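Local coordinates for protein propionate kinase (Francisella tularensis subsp. tularensis, PDB 3KHY) that probably catalyses the reversible transfer of phosphate from ATP to acetate or propionate, giving an acyl phosphate and ADP, with a magnesium or manganese ion as cofactor, at residues H22-L27 with I376-Q381; L5-G10 with E64-F69. One frame throughout, in Å; residues are numbered along the deposited sequence. Where two conformers were deposited one is given.

How the interactions relate
From the N terminus, the chain runs first through 5-10, in the central strand 3-9, and then through 22-27, after strand 14-20. Interaction 2 closes a loop when helix 59-72 brings 64-69 back over the strand. Interaction 1 closes a far longer one: 348 residues intervene before helix 372-382 sets 376-381 beside 22-27. The two loops cross, since 22-27 lies within the span that interaction 2 closes and 376-381 lies beyond it. Their centres are about 16 Å apart, and V6 joins them: it packs against I376 and A377, while its neighbours L5 and L7 meet L66. Two helices are thereby tied to the same sheet.

Interaction 1 of 2, residues H22-L27 with I376-Q381; sequences HTSQSL and IAQETQ
H22 and Q381 make the broadest part of this sparse surface contact, the side-chain amide of Q381 coming up to the edge of the imidazole, close to the ring plane. The nearest atoms are H22 NE2 and Q381 NE2, 3.4 Å apart, but the angle is poor and this is no hydrogen bond. The two side chains run at about a right angle to each other, with the ring and amide planes 74° apart. Q381 gets there by placing CG opposite its backbone N (chi1 173°) and then bending at CG, which brings the amide beside the imidazole. H22 was modelled in two conformations, and the encounter is described for one of them, which makes its detail doubtful.

The second meeting is made through water. S24 OG and Q378 NE2 stand 4.5 Å apart, and a water molecule spans them. It accepts from Q378 NE2 at 2.6 Å and is hydrogen-bonded to S24 OG at 3.2 Å. S24 has a left-handed backbone conformation, with phi at 73°, as the chain turns towards strand 25-33. Ahead of it, N20 OD1 receives the backbone N-H groups of H22 and T23, the first of these closing an Asx turn. On the helix, I376 O holds both T380 N (3.0 Å) and T380 OG1 (2.8 Å), which reach it from opposite faces of the carbonyl plane.

E379 is turned to other partners, a salt bridge with K179 and a hydrogen bond with S96, while I376, A377 and T380 lie on the sheet. What results is the C-terminal helix, arriving from the second sheet of this ASKHA-type fold, set against the beta-hairpin turn between strands 14-20 and 25-33 of the first.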
loop_
_atom_site.group_PDB
_atom_site.type_symbol
_atom_site.label_atom_id
_atom_site.label_comp_id
_atom_site.label_asym_id
_atom_site.label_seq_id
_atom_site.Cartn_x
_atom_site.Cartn_y
_atom_site.Cartn_z
ATOM N N HIS A 22 -32.649 -10.382 -20.706
ATOM C CA HIS A 22 -33.967 -10.146 -20.137
ATOM C C HIS A 22 -34.352 -11.195 -19.096
ATOM O O HIS A 22 -35.015 -10.884 -18.107
ATOM C CB HIS A 22 -35.007 -10.063 -21.254
ATOM C CG HIS A 22 -34.597 -9.161 -22.376
ATOM N ND1 HIS A 22 -34.138 -9.639 -23.585
ATOM C CD2 HIS A 22 -34.548 -7.811 -22.460
ATOM C CE1 HIS A 22 -33.841 -8.620 -24.371
ATOM N NE2 HIS A 22 -34.081 -7.501 -23.713
ATOM N N THR A 23 -33.925 -12.433 -19.316
ATOM C CA THR A 23 -34.192 -13.508 -18.368
ATOM C C THR A 23 -32.994 -13.730 -17.453
ATOM O O THR A 23 -33.097 -14.418 -16.438
ATOM C CB THR A 23 -34.510 -14.829 -19.085
ATOM O OG1 THR A 23 -33.370 -15.244 -19.844
ATOM C CG2 THR A 23 -35.695 -14.653 -20.018
ATOM N N SER A 24 -31.859 -13.147 -17.831
ATOM C CA SER A 24 -30.614 -13.270 -17.068
ATOM C C SER A 24 -29.983 -14.648 -17.199
ATOM O O SER A 24 -29.049 -14.976 -16.472
ATOM C CB SER A 24 -30.830 -12.952 -15.587
ATOM O OG SER A 24 -31.188 -11.595 -15.401
ATOM N N GLN A 25 -30.482 -15.452 -18.130
ATOM C CA GLN A 25 -30.021 -16.833 -18.241
ATOM C C GLN A 25 -28.829 -16.996 -19.168
ATOM O O GLN A 25 -28.800 -16.466 -20.282
ATOM C CB GLN A 25 -31.157 -17.765 -18.669
ATOM C CG GLN A 25 -32.138 -18.073 -17.550
ATOM C CD GLN A 25 -33.327 -18.879 -18.030
ATOM O OE1 GLN A 25 -33.249 -19.574 -19.047
ATOM N NE2 GLN A 25 -34.439 -18.788 -17.304
ATOM N N SER A 26 -27.843 -17.735 -18.684
ATOM C CA SER A 26 -26.712 -18.124 -19.490
ATOM C C SER A 26 -27.075 -19.418 -20.207
ATOM O O SER A 26 -27.310 -20.448 -19.567
ATOM C CB SER A 26 -25.494 -18.320 -18.594
ATOM O OG SER A 26 -24.398 -18.793 -19.343
ATOM N N LEU A 27 -27.145 -19.361 -21.535
ATOM C CA LEU A 27 -27.577 -20.513 -22.324
ATOM C C LEU A 27 -26.420 -21.455 -22.647
ATOM O O LEU A 27 -26.562 -22.677 -22.605
ATOM C CB LEU A 27 -28.239 -20.057 -23.626
ATOM C CG LEU A 27 -29.471 -19.162 -23.515
ATOM C CD1 LEU A 27 -29.061 -17.776 -23.093
ATOM C CD2 LEU A 27 -30.186 -19.105 -24.843
ATOM N N ILE A 376 -21.783 -7.742 -18.396
ATOM C CA ILE A 376 -21.346 -7.323 -19.718
ATOM C C ILE A 376 -22.525 -7.384 -20.696
ATOM O O ILE A 376 -22.690 -6.495 -21.528
ATOM C CB ILE A 376 -20.183 -8.185 -20.216
ATOM C CG1 ILE A 376 -18.891 -7.805 -19.481
ATOM C CG2 ILE A 376 -19.992 -8.026 -21.714
ATOM C CD1 ILE A 376 -17.741 -8.777 -19.768
ATOM N N ALA A 377 -23.352 -8.424 -20.584
ATOM C CA ALA A 377 -24.529 -8.556 -21.448
ATOM C C ALA A 377 -25.527 -7.431 -21.196
ATOM O O ALA A 377 -26.125 -6.902 -22.133
ATOM C CB ALA A 377 -25.198 -9.909 -21.258
ATOM N N GLN A 378 -25.699 -7.057 -19.928
ATOM C CA GLN A 378 -26.607 -5.962 -19.579
ATOM C C GLN A 378 -26.093 -4.608 -20.055
ATOM O O GLN A 378 -26.867 -3.773 -20.535
ATOM C CB GLN A 378 -26.862 -5.927 -18.073
ATOM C CG GLN A 378 -27.654 -7.112 -17.549
ATOM C CD GLN A 378 -27.692 -7.153 -16.037
ATOM O OE1 GLN A 378 -26.899 -6.487 -15.368
ATOM N NE2 GLN A 378 -28.605 -7.943 -15.489
ATOM N N GLU A 379 -24.789 -4.378 -19.900
ATOM C CA GLU A 379 -24.168 -3.147 -20.383
ATOM C C GLU A 379 -24.311 -3.023 -21.893
ATOM O O GLU A 379 -24.516 -1.933 -22.433
ATOM C CB GLU A 379 -22.683 -3.138 -20.019
ATOM C CG GLU A 379 -22.434 -2.915 -18.552
ATOM C CD GLU A 379 -22.673 -1.477 -18.184
ATOM O OE1 GLU A 379 -21.950 -0.614 -18.726
ATOM O OE2 GLU A 379 -23.589 -1.209 -17.382
ATOM N N THR A 380 -24.183 -4.155 -22.571
ATOM C CA THR A 380 -24.258 -4.190 -24.029
ATOM C C THR A 380 -25.687 -3.915 -24.503
ATOM O O THR A 380 -25.913 -3.050 -25.345
ATOM C CB THR A 380 -23.758 -5.546 -24.567
ATOM O OG1 THR A 380 -22.376 -5.712 -24.215
ATOM C CG2 THR A 380 -23.913 -5.622 -26.094
ATOM N N GLN A 381 -26.643 -4.642 -23.938
ATOM C CA GLN A 381 -28.060 -4.438 -24.226
ATOM C C GLN A 381 -28.459 -2.965 -24.064
ATOM O O GLN A 381 -29.223 -2.419 -24.864
ATOM C CB GLN A 381 -28.903 -5.309 -23.293
ATOM C CG GLN A 381 -30.404 -5.062 -23.378
ATOM C CD GLN A 381 -31.005 -5.575 -24.665
ATOM O OE1 GLN A 381 -30.437 -6.448 -25.323
ATOM N NE2 GLN A 381 -32.165 -5.041 -25.032
HETATM O O HOH W 1 -30.580 -8.787 -16.903
#

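Interaction 2 of 2, residues L5-G10 with E64-F69; sequences LVLNCG and EMLKDF
L66 reaches from the helix with one methyl group, CD2, and meets two leucines of the strand with it. The contact is wholly apolar: L66 CD2 lies 4.3 Å from L7 CD2 and 4.4 Å from L5 CD2. Because L5 CD2 and L7 CD2 are themselves 4.1 Å apart, the three methyls form a nearly equilateral triangle, with the helix residue meeting both strand residues at once. L5 and L7 are two apart on the strand and so present their side chains on the same face. L66 stands with CG opposite its backbone N (chi1 175°), which holds the side chain out from the helix so that CD2 meets them. All three leucines are buried, but the contact is slight, even the nearest CA atoms, those of L5 and L66, being 10.7 Å apart.

No hydrogen bond passes between strand and helix; the helix is bonded within itself and the strand to its neighbours. In the helix D68 N bonds to E64 O at 2.8 Å and F69 N to M65 O at 2.9 Å. The strand is bonded on both flanks, L5 and L7 to strand 79-86 and V6 to strand 14-20.

Around the methyls the layer continues with F16 of strand 14-20, which touches both L7 and L66, and with F63, which packs on L7 from the preceding helical turn. Further along, F69 stacks its ring on F44 of strand 41-45. Helix 59-72 thus covers one face of the central strand 3-9, while V6, turned the other way, packs against helix 372-382.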
loop_
_atom_site.group_PDB
_atom_site.type_symbol
_atom_site.label_atom_id
_atom_site.label_comp_id
_atom_site.label_asym_id
_atom_site.label_seq_id
_atom_site.Cartn_x
_atom_site.Cartn_y
_atom_site.Cartn_z
ATOM N N LEU A 5 -23.767 -12.227 -27.208
ATOM C CA LEU A 5 -22.578 -13.059 -27.161
ATOM C C LEU A 5 -21.531 -12.294 -26.374
ATOM O O LEU A 5 -21.169 -11.190 -26.752
ATOM C CB LEU A 5 -22.056 -13.343 -28.574
ATOM C CG LEU A 5 -20.778 -14.175 -28.620
ATOM C CD1 LEU A 5 -21.008 -15.523 -27.950
ATOM C CD2 LEU A 5 -20.298 -14.353 -30.049
ATOM N N VAL A 6 -21.052 -12.878 -25.281
ATOM C CA VAL A 6 -20.097 -12.198 -24.405
ATOM C C VAL A 6 -18.717 -12.827 -24.536
ATOM O O VAL A 6 -18.569 -14.045 -24.410
ATOM C CB VAL A 6 -20.558 -12.246 -22.934
ATOM C CG1 VAL A 6 -19.524 -11.586 -22.020
ATOM C CG2 VAL A 6 -21.896 -11.561 -22.788
ATOM N N LEU A 7 -17.707 -12.005 -24.814
ATOM C CA LEU A 7 -16.375 -12.534 -25.088
ATOM C C LEU A 7 -15.299 -11.946 -24.207
ATOM O O LEU A 7 -15.320 -10.761 -23.875
ATOM C CB LEU A 7 -15.973 -12.263 -26.543
ATOM C CG LEU A 7 -16.885 -12.797 -27.638
ATOM C CD1 LEU A 7 -16.366 -12.306 -28.986
ATOM C CD2 LEU A 7 -16.957 -14.339 -27.589
ATOM N N ASN A 8 -14.334 -12.778 -23.852
ATOM C CA ASN A 8 -13.067 -12.282 -23.346
ATOM C C ASN A 8 -11.988 -12.890 -24.237
ATOM O O ASN A 8 -11.654 -14.072 -24.108
ATOM C CB ASN A 8 -12.867 -12.664 -21.879
ATOM C CG ASN A 8 -11.575 -12.101 -21.293
ATOM O OD1 ASN A 8 -10.896 -11.287 -21.923
ATOM N ND2 ASN A 8 -11.233 -12.534 -20.082
ATOM N N CYS A 9 -11.477 -12.095 -25.175
ATOM C CA CYS A 9 -10.491 -12.592 -26.129
ATOM C C CYS A 9 -9.081 -12.342 -25.624
ATOM O O CYS A 9 -8.633 -11.200 -25.573
ATOM C CB CYS A 9 -10.659 -11.919 -27.495
ATOM S SG CYS A 9 -12.243 -12.205 -28.303
ATOM N N GLY A 10 -8.384 -13.415 -25.264
ATOM C CA GLY A 10 -7.006 -13.324 -24.812
ATOM C C GLY A 10 -6.037 -13.675 -25.928
ATOM O O GLY A 10 -6.455 -13.990 -27.048
ATOM N N GLU A 64 -14.531 -19.513 -36.362
ATOM C CA GLU A 64 -15.406 -20.188 -37.310
ATOM C C GLU A 64 -16.080 -21.371 -36.638
ATOM O O GLU A 64 -17.233 -21.680 -36.919
ATOM C CB GLU A 64 -14.635 -20.654 -38.544
ATOM C CG GLU A 64 -14.212 -19.535 -39.481
ATOM C CD GLU A 64 -13.713 -20.061 -40.814
ATOM O OE1 GLU A 64 -13.984 -21.242 -41.127
ATOM O OE2 GLU A 64 -13.054 -19.294 -41.551
HETATM N N MSE A 65 -15.356 -22.033 -35.745
HETATM C CA MSE A 65 -15.935 -23.138 -34.998
HETATM C C MSE A 65 -17.016 -22.620 -34.054
HETATM O O MSE A 65 -18.070 -23.240 -33.895
HETATM C CB MSE A 65 -14.862 -23.896 -34.221
HETATM C CG MSE A 65 -15.427 -24.948 -33.277
HETATM SE SE MSE A 65 -14.051 -26.100 -32.514
HETATM C CE MSE A 65 -13.836 -27.389 -33.990
ATOM N N LEU A 66 -16.756 -21.469 -33.441
ATOM C CA LEU A 66 -17.738 -20.856 -32.566
ATOM C C LEU A 66 -18.963 -20.490 -33.387
ATOM O O LEU A 66 -20.093 -20.773 -32.993
ATOM C CB LEU A 66 -17.161 -19.613 -31.881
ATOM C CG LEU A 66 -18.161 -18.834 -31.033
ATOM C CD1 LEU A 66 -18.869 -19.762 -30.062
ATOM C CD2 LEU A 66 -17.479 -17.689 -30.293
ATOM N N LYS A 67 -18.737 -19.877 -34.545
ATOM C CA LYS A 67 -19.840 -19.525 -35.428
ATOM C C LYS A 67 -20.616 -20.778 -35.825
ATOM O O LYS A 67 -21.844 -20.795 -35.772
ATOM C CB LYS A 67 -19.338 -18.798 -36.678
ATOM C CG LYS A 67 -20.453 -18.314 -37.596
ATOM C CD LYS A 67 -19.907 -17.418 -38.697
ATOM C CE LYS A 67 -21.020 -16.769 -39.505
ATOM N NZ LYS A 67 -20.486 -15.804 -40.512
ATOM N N ASP A 68 -19.894 -21.824 -36.218
ATOM C CA ASP A 68 -20.529 -23.068 -36.643
ATOM C C ASP A 68 -21.452 -23.601 -35.556
ATOM O O ASP A 68 -22.582 -24.005 -35.833
ATOM C CB ASP A 68 -19.482 -24.126 -36.993
ATOM C CG ASP A 68 -18.770 -23.835 -38.298
ATOM O OD1 ASP A 68 -19.249 -22.971 -39.063
ATOM O OD2 ASP A 68 -17.731 -24.475 -38.559
ATOM N N PHE A 69 -20.967 -23.591 -34.317
ATOM C CA PHE A 69 -21.743 -24.093 -33.188
ATOM C C PHE A 69 -23.027 -23.291 -32.993
ATOM O O PHE A 69 -24.088 -23.854 -32.720
ATOM C CB PHE A 69 -20.902 -24.062 -31.912
ATOM C CG PHE A 69 -21.648 -24.498 -30.688
ATOM C CD1 PHE A 69 -22.424 -23.599 -29.979
ATOM C CD2 PHE A 69 -21.574 -25.808 -30.247
ATOM C CE1 PHE A 69 -23.112 -23.996 -28.850
ATOM C CE2 PHE A 69 -22.261 -26.215 -29.117
ATOM C CZ PHE A 69 -23.033 -25.304 -28.419
#